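Local coordinates for soluble epoxide hydrolase (Bacillus megaterium, PDB 4INZ), which belongs to the alpha/beta hydrolase superfamily, with a central, mostly parallel beta sheet flanked by helices and topped by a helical lid, at residues Val93-Arg97 against Thr122-Tyr127; His56-Phe61 against Val294-Trp299; Gly74-Lys80 against Asn210-Met216; Thr144-Glu148 against Phe259-Asp265. The protein carries 1 engineered substitution. Residue numbers count along the deposited sequence, not the author numbering.

Interaction 1. Residues Val93-Arg97 against Thr122-Tyr127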
# COMPACT_ATOMS: atom_id res chain seq x y z
N VAL A 93 11.85 2.51 -1.52
CA VAL A 93 11.89 2.28 -2.96
C VAL A 93 13.00 1.30 -3.34
O VAL A 93 12.82 0.45 -4.21
CB VAL A 93 12.06 3.61 -3.75
CG1 VAL A 93 12.48 3.35 -5.20
CG2 VAL A 93 10.78 4.43 -3.70
N GLU A 94 14.15 1.40 -2.67
CA GLU A 94 15.25 0.48 -2.92
C GLU A 94 14.91 -0.93 -2.44
O GLU A 94 15.31 -1.92 -3.07
CB GLU A 94 16.54 0.98 -2.26
CG GLU A 94 17.72 0.01 -2.38
CD GLU A 94 18.32 -0.05 -3.79
OE1 GLU A 94 17.83 0.65 -4.70
OE2 GLU A 94 19.31 -0.79 -3.97
N ASP A 95 14.15 -1.04 -1.35
CA ASP A 95 13.67 -2.34 -0.91
C ASP A 95 12.97 -3.02 -2.08
O ASP A 95 13.24 -4.19 -2.38
CB ASP A 95 12.66 -2.22 0.24
CG ASP A 95 13.33 -1.99 1.59
OD1 ASP A 95 14.58 -2.04 1.66
OD2 ASP A 95 12.59 -1.79 2.58
N ILE A 96 12.07 -2.29 -2.73
CA ILE A 96 11.25 -2.87 -3.78
C ILE A 96 12.11 -3.27 -4.97
O ILE A 96 11.92 -4.33 -5.55
CB ILE A 96 10.12 -1.92 -4.22
CG1 ILE A 96 9.27 -1.51 -3.01
CG2 ILE A 96 9.25 -2.58 -5.29
CD1 ILE A 96 8.73 -2.69 -2.20
N ARG A 97 13.07 -2.42 -5.32
CA ARG A 97 13.96 -2.73 -6.43
C ARG A 97 14.72 -4.03 -6.18
O ARG A 97 14.80 -4.88 -7.07
CB ARG A 97 14.95 -1.59 -6.66
CG ARG A 97 15.60 -1.62 -8.03
CD ARG A 97 16.78 -0.67 -8.10
NE ARG A 97 17.85 -1.04 -7.17
CZ ARG A 97 18.74 -1.99 -7.41
NH1 ARG A 97 18.71 -2.67 -8.56
NH2 ARG A 97 19.68 -2.27 -6.52
N THR A 122 5.63 5.74 -6.61
CA THR A 122 6.95 6.36 -6.65
C THR A 122 7.96 5.44 -7.36
O THR A 122 8.74 5.89 -8.20
CB THR A 122 7.45 6.73 -5.24
OG1 THR A 122 6.51 7.62 -4.63
CG2 THR A 122 8.81 7.40 -5.30
N PHE A 123 7.91 4.16 -7.02
CA PHE A 123 8.79 3.18 -7.65
C PHE A 123 8.54 3.07 -9.15
O PHE A 123 9.48 3.00 -9.94
CB PHE A 123 8.63 1.80 -6.99
CG PHE A 123 9.47 0.74 -7.63
CD1 PHE A 123 10.81 0.61 -7.30
CD2 PHE A 123 8.93 -0.11 -8.59
CE1 PHE A 123 11.60 -0.36 -7.90
CE2 PHE A 123 9.71 -1.08 -9.19
CZ PHE A 123 11.05 -1.21 -8.85
N ALA A 124 7.27 3.04 -9.55
CA ALA A 124 6.92 2.94 -10.96
C ALA A 124 7.40 4.15 -11.75
O ALA A 124 7.86 4.03 -12.89
CB ALA A 124 5.40 2.75 -11.14
N TYR A 125 7.30 5.33 -11.14
CA TYR A 125 7.75 6.55 -11.79
C TYR A 125 9.27 6.57 -11.97
O TYR A 125 9.79 6.99 -13.00
CB TYR A 125 7.31 7.79 -11.00
CG TYR A 125 5.99 8.38 -11.44
CD1 TYR A 125 5.95 9.39 -12.41
CD2 TYR A 125 4.79 7.95 -10.88
CE1 TYR A 125 4.74 9.94 -12.81
CE2 TYR A 125 3.58 8.50 -11.29
CZ TYR A 125 3.56 9.49 -12.25
OH TYR A 125 2.36 10.04 -12.65
N ARG A 126 9.99 6.10 -10.95
CA ARG A 126 11.45 6.14 -10.97
C ARG A 126 12.04 4.96 -11.73
O ARG A 126 13.08 5.09 -12.37
CB ARG A 126 12.01 6.19 -9.55
CG ARG A 126 11.61 7.42 -8.75
CD ARG A 126 12.28 7.44 -7.39
NE ARG A 126 11.93 8.63 -6.62
CZ ARG A 126 12.27 8.82 -5.35
NH1 ARG A 126 12.97 7.90 -4.69
NH2 ARG A 126 11.89 9.94 -4.72
N TYR A 127 11.38 3.81 -11.66
CA TYR A 127 11.88 2.60 -12.30
C TYR A 127 10.81 1.95 -13.17
O TYR A 127 10.47 0.78 -12.97
CB TYR A 127 12.34 1.58 -11.25
CG TYR A 127 13.53 2.01 -10.41
CD1 TYR A 127 14.83 1.72 -10.82
CD2 TYR A 127 13.36 2.67 -9.20
CE1 TYR A 127 15.92 2.09 -10.06
CE2 TYR A 127 14.45 3.04 -8.43
CZ TYR A 127 15.73 2.75 -8.87
OH TYR A 127 16.81 3.12 -8.10
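Ile96 sits over the face of the Phe123 ring: its CG2 lies 3.9 Å from the centroid of that ring and only 3° off the ring normal, a textbook CH-pi contact. It joins helices 89-102 and 115-126 of the alpha/beta hydrolase fold; the second is the connection of a beta-alpha-beta unit between neighbouring parallel strands 108-112 and 131-137. The two short axes approach to 10.2 Å and cross at -69°; the nearest CA atoms are those of Val93 and Phe123, 5.7 Å apart. Val93 fills this crossing, with CG1 3.8 Å from CD1 of Phe123 and 3.8 Å from CE2 of Tyr127, at the edge of the tyrosine ring, while its CG2 meets CG2 of Thr122 at 3.9 Å. No hydrogen bond spans the two segments, so the interface is held by shape and apolar surface. The polar ends find partners other than across the contact: Arg126 forms a salt bridge with Asp90 and bonds the carbonyl of Pro238, and Glu94 OE2 takes a hydrogen bond from Gln98. Tyr127 is the first residue past the end of its helix, and there its ring meets the aliphatic part of Arg97, with CG over the face and CD 3.5 Å from CE1 of Tyr127. Beyond that contact the arginine turns back along its own helix, its NE 3.0 Å from Glu94 OE1 and its NH2 3.0 Å from Glu94 OE2 in a two-pronged salt bridge.

Interaction 2. Residues His56-Phe61 against Val294-Trp299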
# COMPACT_ATOMS: atom_id res chain seq x y z
N HIS A 56 -6.78 -13.22 -1.00
CA HIS A 56 -7.72 -13.63 -2.04
C HIS A 56 -7.13 -13.49 -3.44
O HIS A 56 -7.50 -14.24 -4.35
CB HIS A 56 -9.02 -12.84 -1.94
CG HIS A 56 -9.75 -13.03 -0.64
ND1 HIS A 56 -10.30 -14.24 -0.28
CD2 HIS A 56 -10.01 -12.17 0.37
CE1 HIS A 56 -10.87 -14.11 0.91
NE2 HIS A 56 -10.72 -12.87 1.32
N GLN A 57 -6.23 -12.53 -3.61
CA GLN A 57 -5.55 -12.38 -4.90
C GLN A 57 -4.43 -13.39 -5.04
O GLN A 57 -4.17 -13.89 -6.13
CB GLN A 57 -5.01 -10.95 -5.07
CG GLN A 57 -6.11 -9.90 -5.31
CD GLN A 57 -6.93 -9.66 -4.07
OE1 GLN A 57 -6.39 -9.44 -2.98
NE2 GLN A 57 -8.25 -9.69 -4.22
N ILE A 58 -3.75 -13.70 -3.93
CA ILE A 58 -2.75 -14.76 -3.94
C ILE A 58 -3.40 -16.07 -4.40
O ILE A 58 -2.88 -16.77 -5.27
CB ILE A 58 -2.10 -14.93 -2.56
CG1 ILE A 58 -1.23 -13.72 -2.26
CG2 ILE A 58 -1.25 -16.22 -2.51
CD1 ILE A 58 -0.77 -13.65 -0.82
N ASP A 59 -4.56 -16.40 -3.83
CA ASP A 59 -5.24 -17.64 -4.20
C ASP A 59 -5.70 -17.65 -5.65
O ASP A 59 -5.63 -18.67 -6.34
CB ASP A 59 -6.42 -17.92 -3.26
CG ASP A 59 -5.97 -18.29 -1.86
OD1 ASP A 59 -4.79 -18.67 -1.68
OD2 ASP A 59 -6.81 -18.22 -0.93
N GLU A 60 -6.17 -16.50 -6.12
CA GLU A 60 -6.77 -16.43 -7.45
C GLU A 60 -5.72 -16.41 -8.56
O GLU A 60 -5.90 -17.04 -9.60
CB GLU A 60 -7.69 -15.21 -7.58
CG GLU A 60 -8.19 -14.97 -8.99
CD GLU A 60 -9.21 -16.01 -9.47
OE1 GLU A 60 -9.72 -16.80 -8.64
OE2 GLU A 60 -9.51 -16.04 -10.68
N PHE A 61 -4.64 -15.67 -8.35
CA PHE A 61 -3.67 -15.44 -9.43
C PHE A 61 -2.45 -16.35 -9.40
O PHE A 61 -1.62 -16.29 -10.31
CB PHE A 61 -3.27 -13.96 -9.47
CG PHE A 61 -4.41 -13.07 -9.87
CD1 PHE A 61 -4.69 -12.85 -11.22
CD2 PHE A 61 -5.23 -12.50 -8.91
CE1 PHE A 61 -5.76 -12.05 -11.59
CE2 PHE A 61 -6.31 -11.71 -9.28
CZ PHE A 61 -6.57 -11.48 -10.62
N VAL A 294 -13.18 -7.44 -7.41
CA VAL A 294 -11.81 -6.98 -7.63
C VAL A 294 -11.04 -7.93 -8.55
O VAL A 294 -10.39 -7.50 -9.52
CB VAL A 294 -11.06 -6.84 -6.29
CG1 VAL A 294 -9.56 -6.75 -6.53
CG2 VAL A 294 -11.58 -5.63 -5.52
N ASN A 295 -11.12 -9.22 -8.26
CA ASN A 295 -10.38 -10.21 -9.04
C ASN A 295 -10.79 -10.19 -10.51
O ASN A 295 -9.95 -10.33 -11.40
CB ASN A 295 -10.51 -11.61 -8.44
CG ASN A 295 -9.71 -11.76 -7.16
OD1 ASN A 295 -8.88 -10.91 -6.83
ND2 ASN A 295 -9.94 -12.87 -6.44
N ASN A 296 -12.08 -10.01 -10.76
CA ASN A 296 -12.55 -10.00 -12.14
C ASN A 296 -12.06 -8.77 -12.90
O ASN A 296 -11.79 -8.85 -14.10
CB ASN A 296 -14.07 -10.14 -12.20
CG ASN A 296 -14.53 -11.56 -11.94
OD1 ASN A 296 -13.75 -12.51 -12.08
ND2 ASN A 296 -15.79 -11.72 -11.54
N VAL A 297 -11.96 -7.65 -12.20
CA VAL A 297 -11.43 -6.43 -12.81
C VAL A 297 -9.93 -6.57 -13.09
O VAL A 297 -9.44 -6.15 -14.14
CB VAL A 297 -11.69 -5.19 -11.92
CG1 VAL A 297 -10.96 -3.96 -12.48
CG2 VAL A 297 -13.20 -4.92 -11.83
N MET A 298 -9.21 -7.19 -12.15
CA MET A 298 -7.79 -7.43 -12.36
C MET A 298 -7.57 -8.30 -13.60
O MET A 298 -6.74 -7.97 -14.44
CB MET A 298 -7.14 -8.07 -11.12
CG MET A 298 -7.08 -7.12 -9.94
SD MET A 298 -6.46 -7.90 -8.43
CE MET A 298 -4.79 -8.35 -8.94
N TRP A 299 -8.33 -9.39 -13.71
CA TRP A 299 -8.23 -10.24 -14.90
C TRP A 299 -8.53 -9.44 -16.16
O TRP A 299 -7.83 -9.55 -17.17
CB TRP A 299 -9.21 -11.42 -14.82
CG TRP A 299 -8.67 -12.59 -14.07
CD1 TRP A 299 -9.22 -13.20 -12.97
CD2 TRP A 299 -7.46 -13.31 -14.35
NE1 TRP A 299 -8.44 -14.24 -12.56
CE2 TRP A 299 -7.35 -14.34 -13.39
CE3 TRP A 299 -6.46 -13.18 -15.32
CZ2 TRP A 299 -6.27 -15.23 -13.37
CZ3 TRP A 299 -5.40 -14.08 -15.30
CH2 TRP A 299 -5.31 -15.09 -14.34
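Helices 55-61 and 291-303 run in broadly the same direction here, their short axes 49° apart (signed crossing -49°) and 10.8 Å distant at closest approach, with the CA atoms of Gln57 and Asn295 facing each other at 6.7 Å. They lie side by side against the central sheet: Phe61 reaches strands 40-44 and 66-70, and Met298 reaches strands 131-137 and 248-253. Asn295 is the knob of a knobs-into-holes fit, seated among His56, Gln57, Glu60 and Phe61. Its amide works both ways, since OD1 accepts from Gln57 NE2 at 2.9 Å while ND2 gives a weak bond to the backbone O of His56 at 3.5 Å. Gln57 NE2 also reaches the carbonyl of Gln287, in the short helix 286-289 that precedes 291-303. Further along, Trp299 NE1 donates to Glu60 OE2 at 2.8 Å, in the plane of the indole. Phe61 packs between these polar groups and the sheet, its CE1 3.3 Å from CE2 of Trp299 and over the indole face, although the two rings meet obliquely. CZ of Phe61 is 3.5 Å from Met298 CB, and Met298 SD stands 4.8 Å from the centroid of the Phe61 ring, an oblique Met-aromatic contact. An interface that pairs amide, carboxylate and indole groups over an aromatic and sulfur layer is more specific than greasy packing alone, because each directional bond helps fix which residues face each other.

Interaction 3. Residues Gly74-Lys80 against Asn210-Met216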
# COMPACT_ATOMS: atom_id res chain seq x y z
N GLY A 74 9.53 -3.26 9.05
CA GLY A 74 8.84 -2.85 10.25
C GLY A 74 7.57 -3.63 10.53
O GLY A 74 7.09 -3.63 11.65
N TYR A 75 7.03 -4.29 9.50
CA TYR A 75 5.76 -5.01 9.62
C TYR A 75 5.89 -6.52 9.83
O TYR A 75 6.75 -7.17 9.23
CB TYR A 75 4.92 -4.80 8.35
CG TYR A 75 4.21 -3.48 8.26
CD1 TYR A 75 4.88 -2.33 7.85
CD2 TYR A 75 2.85 -3.37 8.57
CE1 TYR A 75 4.21 -1.11 7.74
CE2 TYR A 75 2.19 -2.16 8.46
CZ TYR A 75 2.88 -1.04 8.05
OH TYR A 75 2.21 0.16 7.94
N ASN A 76 5.00 -7.06 10.66
CA ASN A 76 4.90 -8.51 10.87
C ASN A 76 6.28 -9.12 11.14
O ASN A 76 6.96 -8.72 12.08
CB ASN A 76 4.22 -9.17 9.65
CG ASN A 76 3.82 -10.61 9.91
OD1 ASN A 76 3.52 -10.99 11.04
ND2 ASN A 76 3.83 -11.42 8.86
N LEU A 77 6.69 -10.07 10.30
CA LEU A 77 7.95 -10.78 10.54
C LEU A 77 9.17 -10.13 9.88
O LEU A 77 10.29 -10.60 10.03
CB LEU A 77 7.82 -12.24 10.11
CG LEU A 77 6.84 -13.07 10.96
CD1 LEU A 77 6.52 -14.41 10.28
CD2 LEU A 77 7.37 -13.29 12.38
N SER A 78 8.95 -9.04 9.15
CA SER A 78 10.07 -8.33 8.54
C SER A 78 10.89 -7.62 9.59
O SER A 78 10.38 -7.26 10.65
CB SER A 78 9.58 -7.35 7.47
OG SER A 78 9.13 -8.07 6.34
N GLU A 79 12.16 -7.41 9.29
CA GLU A 79 13.07 -6.71 10.19
C GLU A 79 12.53 -5.34 10.57
O GLU A 79 11.80 -4.70 9.79
CB GLU A 79 14.45 -6.60 9.53
CG GLU A 79 15.52 -6.03 10.43
CD GLU A 79 16.92 -6.39 9.97
OE1 GLU A 79 17.06 -7.28 9.10
OE2 GLU A 79 17.88 -5.79 10.49
N LYS A 80 12.88 -4.89 11.77
CA LYS A 80 12.42 -3.61 12.30
C LYS A 80 13.60 -2.72 12.68
O LYS A 80 13.90 -2.55 13.87
CB LYS A 80 11.48 -3.83 13.48
CG LYS A 80 10.20 -4.60 13.10
CD LYS A 80 9.59 -5.34 14.29
CE LYS A 80 10.02 -6.81 14.33
NZ LYS A 80 9.40 -7.64 13.25
N ASN A 210 4.07 -9.41 16.31
CA ASN A 210 5.38 -9.66 15.69
C ASN A 210 6.02 -8.40 15.11
O ASN A 210 7.25 -8.26 15.10
CB ASN A 210 5.25 -10.73 14.61
CG ASN A 210 4.97 -12.11 15.18
OD1 ASN A 210 5.47 -12.45 16.25
ND2 ASN A 210 4.16 -12.91 14.47
N GLY A 211 5.19 -7.49 14.64
CA GLY A 211 5.65 -6.26 14.01
C GLY A 211 5.98 -5.20 15.03
O GLY A 211 5.98 -5.47 16.23
N SER A 212 6.24 -3.98 14.55
CA SER A 212 6.55 -2.86 15.42
C SER A 212 5.68 -1.66 15.09
O SER A 212 5.78 -1.09 14.00
CB SER A 212 8.02 -2.46 15.28
OG SER A 212 8.25 -1.21 15.91
N VAL A 213 4.83 -1.26 16.03
CA VAL A 213 4.00 -0.09 15.82
C VAL A 213 4.88 1.15 15.66
O VAL A 213 4.56 2.04 14.86
CB VAL A 213 2.98 0.10 16.96
CG1 VAL A 213 2.28 1.45 16.83
CG2 VAL A 213 1.97 -1.03 16.93
N LEU A 214 5.99 1.21 16.38
CA LEU A 214 6.92 2.32 16.23
C LEU A 214 7.39 2.42 14.78
O LEU A 214 7.35 3.49 14.17
CB LEU A 214 8.12 2.18 17.18
CG LEU A 214 9.21 3.24 17.04
CD1 LEU A 214 8.63 4.64 17.20
CD2 LEU A 214 10.32 3.01 18.05
N SER A 215 7.82 1.29 14.22
CA SER A 215 8.24 1.24 12.83
C SER A 215 7.13 1.69 11.89
O SER A 215 7.36 2.46 10.96
CB SER A 215 8.64 -0.19 12.45
OG SER A 215 9.79 -0.60 13.17
N MET A 216 5.92 1.19 12.12
CA MET A 216 4.80 1.53 11.26
C MET A 216 4.56 3.04 11.26
O MET A 216 4.41 3.65 10.19
CB MET A 216 3.56 0.72 11.67
CG MET A 216 3.80 -0.79 11.61
SD MET A 216 2.74 -1.85 12.62
CE MET A 216 1.19 -1.72 11.74
O HOH W 1 3.37 2.57 7.82
O HOH W 2 2.63 -13.39 11.89
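Two direct hydrogen bonds tie the loop 74-80 to the turn and helix start at 210-216. Ser212 N donates to Gly74 O at 3.0 Å, a backbone link, and Lys80 NZ donates to Asn210 O at 2.9 Å. The same ammonium holds its own loop together, bonding Ser78 O at 2.8 Å and, weakly, Asn76 O at 2.9 Å; it thus gathers carbonyls around the type II' turn from Tyr75 to Ser78. Water adds two bridges. One water joins Tyr75 OH (2.7 Å) to Met216 O (2.8 Å), and another donates to Asn76 OD1 (2.7 Å) and accepts from Asn210 ND2 (3.0 Å), while ND2 of Asn76 binds Asp71. The close approach depends on glycine on both sides: an ideal CB on Gly74 would lie 2.6 Å from Ser215 CB, and one on Gly211 2.8 Å from Asn76 N; the backbone angles of Gly74 call for glycine in any case. Apolar contact centres on Tyr75, with Met216 CG 3.8 Å from the centroid of its ring, over the face, and Met216 SD 4.6 Å from that centroid in a Met-aromatic contact. Ser212 is the N-cap of helix 213-220, its OG accepting from Ser215 N at 3.0 Å. The helix belongs to the helical insertion between strands 131-137 and 248-253, and the loop follows strand 66-70, so this is a seam between core and lid, as in lidded alpha/beta hydrolases.

Interaction 4. Residues Thr144-Glu148 against Phe259-Asp265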
# COMPACT_ATOMS: atom_id res chain seq x y z
N THR A 144 -1.78 13.90 -7.83
CA THR A 144 -3.14 14.29 -7.48
C THR A 144 -3.32 14.40 -5.97
O THR A 144 -4.13 15.21 -5.50
CB THR A 144 -4.22 13.36 -8.09
OG1 THR A 144 -4.10 12.04 -7.54
CG2 THR A 144 -4.09 13.31 -9.62
N PHE A 145 -2.58 13.61 -5.20
CA PHE A 145 -2.73 13.67 -3.75
C PHE A 145 -2.32 15.02 -3.18
O PHE A 145 -3.00 15.57 -2.31
CB PHE A 145 -1.95 12.56 -3.03
CG PHE A 145 -2.17 12.55 -1.55
CD1 PHE A 145 -3.43 12.31 -1.03
CD2 PHE A 145 -1.12 12.77 -0.68
CE1 PHE A 145 -3.64 12.29 0.34
CE2 PHE A 145 -1.32 12.76 0.69
CZ PHE A 145 -2.59 12.52 1.20
N MET A 146 -1.20 15.55 -3.66
CA MET A 146 -0.77 16.88 -3.23
C MET A 146 -1.79 17.94 -3.66
O MET A 146 -2.09 18.87 -2.91
CB MET A 146 0.61 17.21 -3.79
CG MET A 146 1.69 16.27 -3.29
SD MET A 146 1.91 16.31 -1.49
CE MET A 146 2.67 17.93 -1.26
N ARG A 147 -2.34 17.78 -4.85
CA ARG A 147 -3.38 18.69 -5.32
C ARG A 147 -4.57 18.72 -4.35
O ARG A 147 -5.08 19.79 -4.02
CB ARG A 147 -3.85 18.28 -6.72
CG ARG A 147 -4.84 19.24 -7.37
CD ARG A 147 -5.45 18.60 -8.60
NE ARG A 147 -6.17 17.38 -8.25
CZ ARG A 147 -6.48 16.42 -9.12
NH1 ARG A 147 -6.13 16.53 -10.39
NH2 ARG A 147 -7.14 15.34 -8.70
N GLU A 148 -5.00 17.55 -3.90
CA GLU A 148 -6.15 17.48 -3.00
C GLU A 148 -5.83 17.98 -1.59
O GLU A 148 -6.66 18.63 -0.96
CB GLU A 148 -6.73 16.07 -2.97
CG GLU A 148 -7.14 15.56 -4.35
CD GLU A 148 -8.17 16.46 -5.03
OE1 GLU A 148 -9.12 16.91 -4.36
OE2 GLU A 148 -8.03 16.72 -6.25
N PHE A 259 -9.16 8.48 1.84
CA PHE A 259 -8.84 9.07 0.53
C PHE A 259 -10.12 9.40 -0.23
O PHE A 259 -10.93 8.52 -0.51
CB PHE A 259 -7.94 8.13 -0.29
CG PHE A 259 -6.59 7.90 0.33
CD1 PHE A 259 -5.55 8.79 0.12
CD2 PHE A 259 -6.37 6.80 1.14
CE1 PHE A 259 -4.31 8.58 0.71
CE2 PHE A 259 -5.13 6.58 1.72
CZ PHE A 259 -4.10 7.48 1.51
N MET A 260 -10.29 10.68 -0.54
CA MET A 260 -11.50 11.18 -1.18
C MET A 260 -11.53 10.82 -2.65
O MET A 260 -10.49 10.61 -3.26
CB MET A 260 -11.60 12.70 -1.00
CG MET A 260 -11.69 13.15 0.46
SD MET A 260 -13.18 12.55 1.30
CE MET A 260 -12.57 11.08 2.12
N PRO A 261 -12.73 10.74 -3.24
CA PRO A 261 -12.85 10.35 -4.64
C PRO A 261 -12.11 11.29 -5.59
O PRO A 261 -11.69 10.84 -6.66
CB PRO A 261 -14.37 10.44 -4.90
CG PRO A 261 -14.99 10.26 -3.56
CD PRO A 261 -14.05 10.91 -2.59
N GLU A 262 -11.96 12.56 -5.23
CA GLU A 262 -11.34 13.54 -6.12
C GLU A 262 -9.87 13.25 -6.42
O GLU A 262 -9.29 13.84 -7.33
CB GLU A 262 -11.50 14.97 -5.58
CG GLU A 262 -12.92 15.50 -5.61
CD GLU A 262 -13.77 14.98 -4.47
OE1 GLU A 262 -13.21 14.44 -3.50
OE2 GLU A 262 -15.01 15.12 -4.55
N ASN A 263 -9.27 12.33 -5.66
CA ASN A 263 -7.90 11.91 -5.94
C ASN A 263 -7.79 11.36 -7.36
O ASN A 263 -6.71 11.33 -7.93
CB ASN A 263 -7.43 10.87 -4.92
CG ASN A 263 -7.03 11.50 -3.61
OD1 ASN A 263 -5.92 12.00 -3.47
ND2 ASN A 263 -7.94 11.50 -2.64
N LEU A 264 -8.92 10.93 -7.91
CA LEU A 264 -8.93 10.30 -9.23
C LEU A 264 -9.21 11.29 -10.35
O LEU A 264 -9.03 10.96 -11.52
CB LEU A 264 -9.96 9.18 -9.27
CG LEU A 264 -9.67 8.08 -8.25
CD1 LEU A 264 -10.64 6.94 -8.44
CD2 LEU A 264 -8.23 7.61 -8.42
N ASP A 265 -9.66 12.49 -9.99
CA ASP A 265 -9.95 13.51 -10.99
C ASP A 265 -8.71 13.85 -11.82
O ASP A 265 -7.66 14.22 -11.27
CB ASP A 265 -10.48 14.79 -10.32
CG ASP A 265 -11.83 14.59 -9.66
OD1 ASP A 265 -12.49 13.57 -9.92
OD2 ASP A 265 -12.24 15.48 -8.87
O HOH W 3 -4.10 10.72 -5.13
O HOH W 4 -10.54 17.62 -8.14
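Arg147 makes a two-armed grip, its NH1 and NH2 each donating to Asp265 O at 2.9 Å, so that one carbonyl receives both arms of the guanidinium in its plane. The arginine is steadied by its neighbour, with NE 2.8 Å from Glu148 OE2 in a salt bridge. One helical turn earlier, Thr144 OG1 donates to Asn263 O at 2.7 Å, and a water donates both to Thr144 OG1 (2.7 Å) and to Asn263 OD1 (2.8 Å). Asn263 ND2 folds back onto Met260 O at 2.8 Å, closing back over the start of the 3-10 segment 261-264. Farther out, Asn152 binds both Glu148 and Glu262. The apolar part is small: Phe145 CE1 touches Phe259 CE1 at 3.8 Å, the rings meeting obliquely, and a bound PEG lies near Phe145. Helix 142-151 follows strand 131-137, where the lid insertion opens, and 259-265 follows strand 248-253; the contact joins the lid's entrance to the core, in the lidded alpha/beta hydrolase plan.

The contacts cover different levels of one fold. Interactions 1 and 2, with centres 23 Å apart, are helix-helix packings against the central sheet, on its two opposite faces in the canonical alpha/beta hydrolase layout. Interactions 3 and 4 instead join the core to the helical insertion between strands 131-137 and 248-253. They lie on opposite sides of the chain's centre, 29 Å apart between centres, and their segments alternate along the sequence, so the insertion is held at two distant places. Interaction 1 comes within about 7 Å of both, nearest atoms to nearest atoms. A bound PEG lies about 4 Å from the side chain of Phe145; the side chains of Thr122 and Tyr75 are about 8 and 9 Å from bound PEG.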